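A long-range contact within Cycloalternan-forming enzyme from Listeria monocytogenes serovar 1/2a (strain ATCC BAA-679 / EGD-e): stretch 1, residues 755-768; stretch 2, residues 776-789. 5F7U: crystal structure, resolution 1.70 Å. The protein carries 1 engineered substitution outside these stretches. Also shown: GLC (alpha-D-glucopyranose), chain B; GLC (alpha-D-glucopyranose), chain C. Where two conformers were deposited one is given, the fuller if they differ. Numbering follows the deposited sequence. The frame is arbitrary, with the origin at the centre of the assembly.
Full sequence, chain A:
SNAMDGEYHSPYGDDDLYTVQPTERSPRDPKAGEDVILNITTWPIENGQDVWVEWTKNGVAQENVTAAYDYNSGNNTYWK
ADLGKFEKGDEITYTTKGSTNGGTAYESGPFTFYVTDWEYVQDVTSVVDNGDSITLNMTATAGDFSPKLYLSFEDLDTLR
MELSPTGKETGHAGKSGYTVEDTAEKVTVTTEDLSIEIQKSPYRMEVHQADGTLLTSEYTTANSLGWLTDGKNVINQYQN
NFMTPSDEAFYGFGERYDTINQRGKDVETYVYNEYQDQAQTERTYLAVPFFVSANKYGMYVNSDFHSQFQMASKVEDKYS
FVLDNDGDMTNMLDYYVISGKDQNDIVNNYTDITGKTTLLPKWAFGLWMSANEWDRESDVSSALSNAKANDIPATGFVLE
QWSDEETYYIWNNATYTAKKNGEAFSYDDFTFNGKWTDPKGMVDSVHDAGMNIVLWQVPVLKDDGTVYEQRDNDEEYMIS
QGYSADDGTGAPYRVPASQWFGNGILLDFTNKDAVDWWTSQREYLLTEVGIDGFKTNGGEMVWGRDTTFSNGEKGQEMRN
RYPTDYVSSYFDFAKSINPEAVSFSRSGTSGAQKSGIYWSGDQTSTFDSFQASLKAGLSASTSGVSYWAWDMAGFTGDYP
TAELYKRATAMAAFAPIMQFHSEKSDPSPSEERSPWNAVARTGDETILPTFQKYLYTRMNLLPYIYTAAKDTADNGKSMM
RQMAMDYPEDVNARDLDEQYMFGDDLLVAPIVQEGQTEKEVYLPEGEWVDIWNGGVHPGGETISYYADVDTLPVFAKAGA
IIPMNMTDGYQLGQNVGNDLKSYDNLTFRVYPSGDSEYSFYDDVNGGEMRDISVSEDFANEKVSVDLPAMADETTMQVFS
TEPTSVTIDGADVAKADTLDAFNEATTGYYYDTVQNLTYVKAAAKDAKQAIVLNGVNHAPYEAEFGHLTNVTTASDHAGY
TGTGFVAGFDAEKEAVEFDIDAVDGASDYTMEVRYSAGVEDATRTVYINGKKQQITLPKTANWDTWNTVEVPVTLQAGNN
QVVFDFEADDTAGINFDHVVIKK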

# COMPACT_ATOMS: atom_id res chain seq x y z
N GLY A 755 21.78 -9.91 -8.49
CA GLY A 755 23.09 -9.57 -9.04
C GLY A 755 23.34 -8.10 -9.35
O GLY A 755 24.42 -7.74 -9.80
N GLN A 756 22.34 -7.23 -9.13
CA GLN A 756 22.47 -5.84 -9.51
C GLN A 756 23.27 -5.05 -8.47
O GLN A 756 23.05 -5.19 -7.27
CB GLN A 756 21.08 -5.22 -9.66
CG GLN A 756 21.09 -3.73 -9.98
CD GLN A 756 19.70 -3.16 -10.18
OE1 GLN A 756 18.72 -3.65 -9.61
NE2 GLN A 756 19.60 -2.11 -10.97
N THR A 757 24.22 -4.25 -8.95
CA THR A 757 24.91 -3.25 -8.12
C THR A 757 24.90 -1.84 -8.74
O THR A 757 25.19 -0.87 -8.05
CB THR A 757 26.36 -3.67 -7.81
OG1 THR A 757 27.06 -3.86 -9.05
CG2 THR A 757 26.44 -4.97 -6.99
N GLU A 758 24.54 -1.71 -10.01
CA GLU A 758 24.37 -0.37 -10.58
C GLU A 758 22.89 -0.06 -10.68
O GLU A 758 22.20 -0.58 -11.57
CB GLU A 758 25.07 -0.23 -11.95
CG GLU A 758 26.59 -0.10 -11.87
CD GLU A 758 27.08 1.22 -11.23
OE1 GLU A 758 26.32 2.23 -11.18
OE2 GLU A 758 28.27 1.26 -10.80
N LYS A 759 22.40 0.75 -9.74
CA LYS A 759 20.97 1.00 -9.59
C LYS A 759 20.57 2.30 -10.27
O LYS A 759 21.09 3.37 -9.94
CB LYS A 759 20.60 1.03 -8.10
CG LYS A 759 19.19 1.52 -7.76
CD LYS A 759 18.13 0.53 -8.26
CE LYS A 759 16.76 1.00 -7.79
NZ LYS A 759 15.65 0.11 -8.28
N GLU A 760 19.64 2.22 -11.23
CA GLU A 760 19.08 3.43 -11.86
C GLU A 760 18.09 4.04 -10.89
O GLU A 760 17.27 3.31 -10.29
CB GLU A 760 18.34 3.07 -13.14
CG GLU A 760 19.26 2.83 -14.31
CD GLU A 760 18.51 2.51 -15.61
OE1 GLU A 760 17.26 2.56 -15.66
OE2 GLU A 760 19.18 2.20 -16.58
N VAL A 761 18.19 5.36 -10.68
CA VAL A 761 17.22 6.07 -9.85
C VAL A 761 16.69 7.25 -10.64
O VAL A 761 17.49 8.12 -11.05
CB VAL A 761 17.83 6.61 -8.53
CG1 VAL A 761 16.73 7.21 -7.65
CG2 VAL A 761 18.56 5.51 -7.76
N TYR A 762 15.39 7.30 -10.88
CA TYR A 762 14.86 8.47 -11.56
C TYR A 762 14.65 9.58 -10.53
O TYR A 762 13.94 9.36 -9.52
CB TYR A 762 13.54 8.20 -12.34
CG TYR A 762 13.03 9.53 -12.88
CD1 TYR A 762 13.73 10.20 -13.90
CD2 TYR A 762 11.94 10.18 -12.28
CE1 TYR A 762 13.33 11.44 -14.36
CE2 TYR A 762 11.52 11.43 -12.73
CZ TYR A 762 12.23 12.06 -13.75
OH TYR A 762 11.85 13.31 -14.21
N LEU A 763 15.26 10.75 -10.77
CA LEU A 763 15.09 11.89 -9.88
C LEU A 763 14.19 12.92 -10.53
O LEU A 763 14.58 13.49 -11.56
CB LEU A 763 16.44 12.52 -9.51
CG LEU A 763 17.43 11.59 -8.81
CD1 LEU A 763 18.74 12.35 -8.63
CD2 LEU A 763 16.90 11.07 -7.47
N PRO A 764 13.01 13.18 -9.94
CA PRO A 764 12.17 14.27 -10.44
C PRO A 764 12.84 15.62 -10.28
O PRO A 764 13.84 15.75 -9.57
CB PRO A 764 10.93 14.21 -9.55
CG PRO A 764 10.92 12.82 -9.01
CD PRO A 764 12.38 12.50 -8.79
N GLU A 765 12.29 16.64 -10.95
CA GLU A 765 12.91 17.96 -10.96
C GLU A 765 13.05 18.47 -9.51
O GLU A 765 12.22 18.17 -8.68
CB GLU A 765 12.14 18.92 -11.87
CG GLU A 765 13.04 19.45 -12.98
CD GLU A 765 12.33 19.83 -14.26
OE1 GLU A 765 11.71 20.92 -14.30
OE2 GLU A 765 12.43 19.06 -15.25
N GLY A 766 14.13 19.18 -9.23
CA GLY A 766 14.44 19.68 -7.87
C GLY A 766 15.73 19.04 -7.40
O GLY A 766 16.29 18.23 -8.11
N GLU A 767 16.20 19.34 -6.20
CA GLU A 767 17.50 18.84 -5.75
C GLU A 767 17.31 17.71 -4.74
O GLU A 767 16.47 17.83 -3.87
CB GLU A 767 18.28 19.98 -5.12
CG GLU A 767 19.71 19.61 -4.74
CD GLU A 767 20.50 20.80 -4.26
OE1 GLU A 767 20.85 21.66 -5.09
OE2 GLU A 767 20.80 20.88 -3.06
N TRP A 768 18.08 16.63 -4.88
CA TRP A 768 17.98 15.45 -4.03
C TRP A 768 19.33 15.20 -3.38
O TRP A 768 20.34 15.25 -4.06
CB TRP A 768 17.59 14.23 -4.88
CG TRP A 768 16.25 14.44 -5.51
CD1 TRP A 768 16.00 15.03 -6.72
CD2 TRP A 768 14.98 14.16 -4.92
NE1 TRP A 768 14.64 15.10 -6.93
CE2 TRP A 768 14.00 14.57 -5.85
CE3 TRP A 768 14.57 13.56 -3.71
CZ2 TRP A 768 12.62 14.42 -5.60
CZ3 TRP A 768 13.21 13.40 -3.47
CH2 TRP A 768 12.25 13.83 -4.41
N VAL A 776 25.17 15.38 -3.55
CA VAL A 776 24.09 16.22 -4.07
C VAL A 776 23.73 15.74 -5.49
O VAL A 776 24.61 15.52 -6.31
CB VAL A 776 24.50 17.70 -4.08
CG1 VAL A 776 23.37 18.55 -4.63
CG2 VAL A 776 24.84 18.17 -2.66
N HIS A 777 22.43 15.62 -5.77
CA HIS A 777 21.98 15.16 -7.08
C HIS A 777 20.85 16.04 -7.61
O HIS A 777 19.70 15.89 -7.19
CB HIS A 777 21.53 13.70 -7.02
CG HIS A 777 22.59 12.78 -6.50
ND1 HIS A 777 23.55 12.22 -7.32
CD2 HIS A 777 22.85 12.34 -5.25
CE1 HIS A 777 24.36 11.47 -6.59
NE2 HIS A 777 23.95 11.52 -5.33
N PRO A 778 21.17 16.96 -8.55
CA PRO A 778 20.13 17.69 -9.29
C PRO A 778 19.12 16.76 -9.96
O PRO A 778 19.51 15.76 -10.56
CB PRO A 778 20.93 18.46 -10.35
CG PRO A 778 22.26 18.67 -9.72
CD PRO A 778 22.52 17.45 -8.86
N GLY A 779 17.84 17.10 -9.84
CA GLY A 779 16.77 16.29 -10.43
C GLY A 779 16.60 16.46 -11.92
O GLY A 779 17.31 17.25 -12.57
N GLY A 780 15.66 15.69 -12.47
CA GLY A 780 15.32 15.79 -13.90
C GLY A 780 16.02 14.81 -14.84
O GLY A 780 16.08 15.07 -16.05
N GLU A 781 16.56 13.72 -14.29
CA GLU A 781 17.25 12.68 -15.07
C GLU A 781 17.31 11.40 -14.26
O GLU A 781 17.03 11.41 -13.06
CB GLU A 781 18.67 13.11 -15.45
CG GLU A 781 19.62 13.33 -14.28
CD GLU A 781 21.00 13.79 -14.74
OE1 GLU A 781 21.37 13.46 -15.87
OE2 GLU A 781 21.71 14.49 -13.98
N THR A 782 17.68 10.30 -14.92
CA THR A 782 17.89 9.02 -14.26
C THR A 782 19.38 8.96 -13.97
O THR A 782 20.23 9.09 -14.90
CB THR A 782 17.46 7.86 -15.16
OG1 THR A 782 16.04 7.93 -15.40
CG2 THR A 782 17.82 6.50 -14.53
N ILE A 783 19.72 8.79 -12.70
CA ILE A 783 21.12 8.65 -12.31
C ILE A 783 21.47 7.17 -12.15
O ILE A 783 20.56 6.33 -12.03
CB ILE A 783 21.47 9.45 -11.03
CG1 ILE A 783 20.73 8.91 -9.79
CG2 ILE A 783 21.22 10.95 -11.26
CD1 ILE A 783 21.34 9.38 -8.47
N SER A 784 22.77 6.86 -12.19
CA SER A 784 23.26 5.52 -11.86
C SER A 784 23.94 5.58 -10.50
O SER A 784 24.91 6.33 -10.32
CB SER A 784 24.21 5.02 -12.94
OG SER A 784 24.60 3.68 -12.69
N TYR A 785 23.42 4.83 -9.54
CA TYR A 785 23.96 4.81 -8.18
C TYR A 785 24.61 3.46 -7.93
O TYR A 785 23.97 2.41 -8.08
CB TYR A 785 22.81 5.04 -7.19
CG TYR A 785 23.19 5.36 -5.74
CD1 TYR A 785 23.54 4.34 -4.86
CD2 TYR A 785 23.11 6.67 -5.25
CE1 TYR A 785 23.84 4.62 -3.52
CE2 TYR A 785 23.40 6.96 -3.92
CZ TYR A 785 23.77 5.93 -3.07
OH TYR A 785 24.05 6.20 -1.75
N TYR A 786 25.90 3.48 -7.55
CA TYR A 786 26.56 2.23 -7.20
C TYR A 786 26.12 1.81 -5.80
O TYR A 786 26.36 2.52 -4.81
CB TYR A 786 28.10 2.32 -7.27
CG TYR A 786 28.75 1.04 -6.77
CD1 TYR A 786 28.70 -0.14 -7.53
CD2 TYR A 786 29.39 0.99 -5.52
CE1 TYR A 786 29.27 -1.33 -7.07
CE2 TYR A 786 29.97 -0.18 -5.05
CZ TYR A 786 29.91 -1.33 -5.83
OH TYR A 786 30.50 -2.48 -5.37
N ALA A 787 25.47 0.65 -5.72
CA ALA A 787 25.01 0.13 -4.44
C ALA A 787 25.43 -1.32 -4.29
O ALA A 787 24.84 -2.23 -4.90
CB ALA A 787 23.49 0.26 -4.33
N ASP A 788 26.46 -1.54 -3.48
CA ASP A 788 26.82 -2.92 -3.14
C ASP A 788 25.71 -3.51 -2.30
O ASP A 788 24.72 -2.81 -2.00
CB ASP A 788 28.20 -3.00 -2.44
CG ASP A 788 28.21 -2.39 -1.03
OD1 ASP A 788 27.17 -2.28 -0.33
OD2 ASP A 788 29.33 -2.04 -0.60
N VAL A 789 25.85 -4.77 -1.93
CA VAL A 789 24.76 -5.53 -1.27
C VAL A 789 24.30 -4.94 0.07
O VAL A 789 23.17 -5.19 0.50
CB VAL A 789 25.14 -7.05 -1.16
CG1 VAL A 789 26.25 -7.28 -0.15
CG2 VAL A 789 23.93 -7.91 -0.83
C1 GLC B . 27.69 6.57 -3.18
C2 GLC B . 27.17 5.87 -4.44
C3 GLC B . 27.33 6.81 -5.65
C4 GLC B . 26.68 8.17 -5.37
C5 GLC B . 27.30 8.78 -4.10
C6 GLC B . 26.73 10.13 -3.67
O2 GLC B . 27.91 4.66 -4.65
O3 GLC B . 26.81 6.20 -6.83
O4 GLC B . 26.86 9.06 -6.47
O5 GLC B . 27.07 7.86 -3.02
O6 GLC B . 25.32 10.02 -3.50
C1 GLC C . 32.95 3.31 -6.40
C2 GLC C . 33.67 4.48 -5.68
C3 GLC C . 32.70 5.42 -4.95
C4 GLC C . 31.72 5.91 -6.03
C5 GLC C . 30.94 4.75 -6.68
C6 GLC C . 30.69 5.02 -8.17
O1 GLC C . 33.30 2.03 -5.85
O2 GLC C . 34.74 4.01 -4.84
O3 GLC C . 33.49 6.41 -4.22
O4 GLC C . 30.77 6.87 -5.57
O5 GLC C . 31.51 3.44 -6.43
O6 GLC C . 31.46 4.23 -9.08
O HOH W 1 27.76 4.79 -10.63
O HOH W 2 16.04 19.87 -11.51

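The two stretches pair as antiparallel strands: the axes of 758-763 and 781-786 approach to 4.5 Å, with their N-to-C directions 150° apart. Reciprocal hydrogen bonds fix the register. Lys 759 N to Tyr 785 O and Tyr 785 N to Lys 759 O both measure 2.8 Å; Val 761 N to Ile 783 O and Ile 783 N to Val 761 O both measure 2.9 Å. N-H...O angles of 159-170° show that these four bonds are nearly straight. Ala 787 N to Thr 757 O (2.8 Å, 173°) extends the ladder.

Beyond Leu 763 the register shifts by one. Leu 763 O accepts from Gly 780 N at 2.6 Å and only weakly from Glu 781 N at 3.4 Å. A second ladder then forms, in which Trp 768 N bonds to His 777 O (2.9 Å) and His 777 N to Trp 768 O (2.7 Å). Between the ladders, Gly 779 N reaches Gly 766 O at 2.6 Å, though bent to 130°. The fit here requires glycine at 779: an ideal CB on Gly 779 would lie 1.8 Å from Pro 764 O.

Side chains alternate between the two faces of the sheet. On one, Val 761 CB meets Ile 783 CG1 at 3.9 Å and Leu 763 CD1 meets Ile 783 CG2 at 3.9 Å, an apolar cluster that Leu 763 CD1 extends to His 777 CB at 3.5 Å. On the other, the m, m rotamer of Glu 758 brings its carboxylate back across the pair, where OE1 accepts a hydrogen bond from Ser 784 OG at 2.7 Å.

The Tyr 785 and His 777 side chains lie on the same face as Val 761, Leu 763 and Ile 783, and also meet the chain B glucose. Its C2 lies over one face of the Tyr 785 ring, while His 777 NE2 donates to its O6 at 2.7 Å.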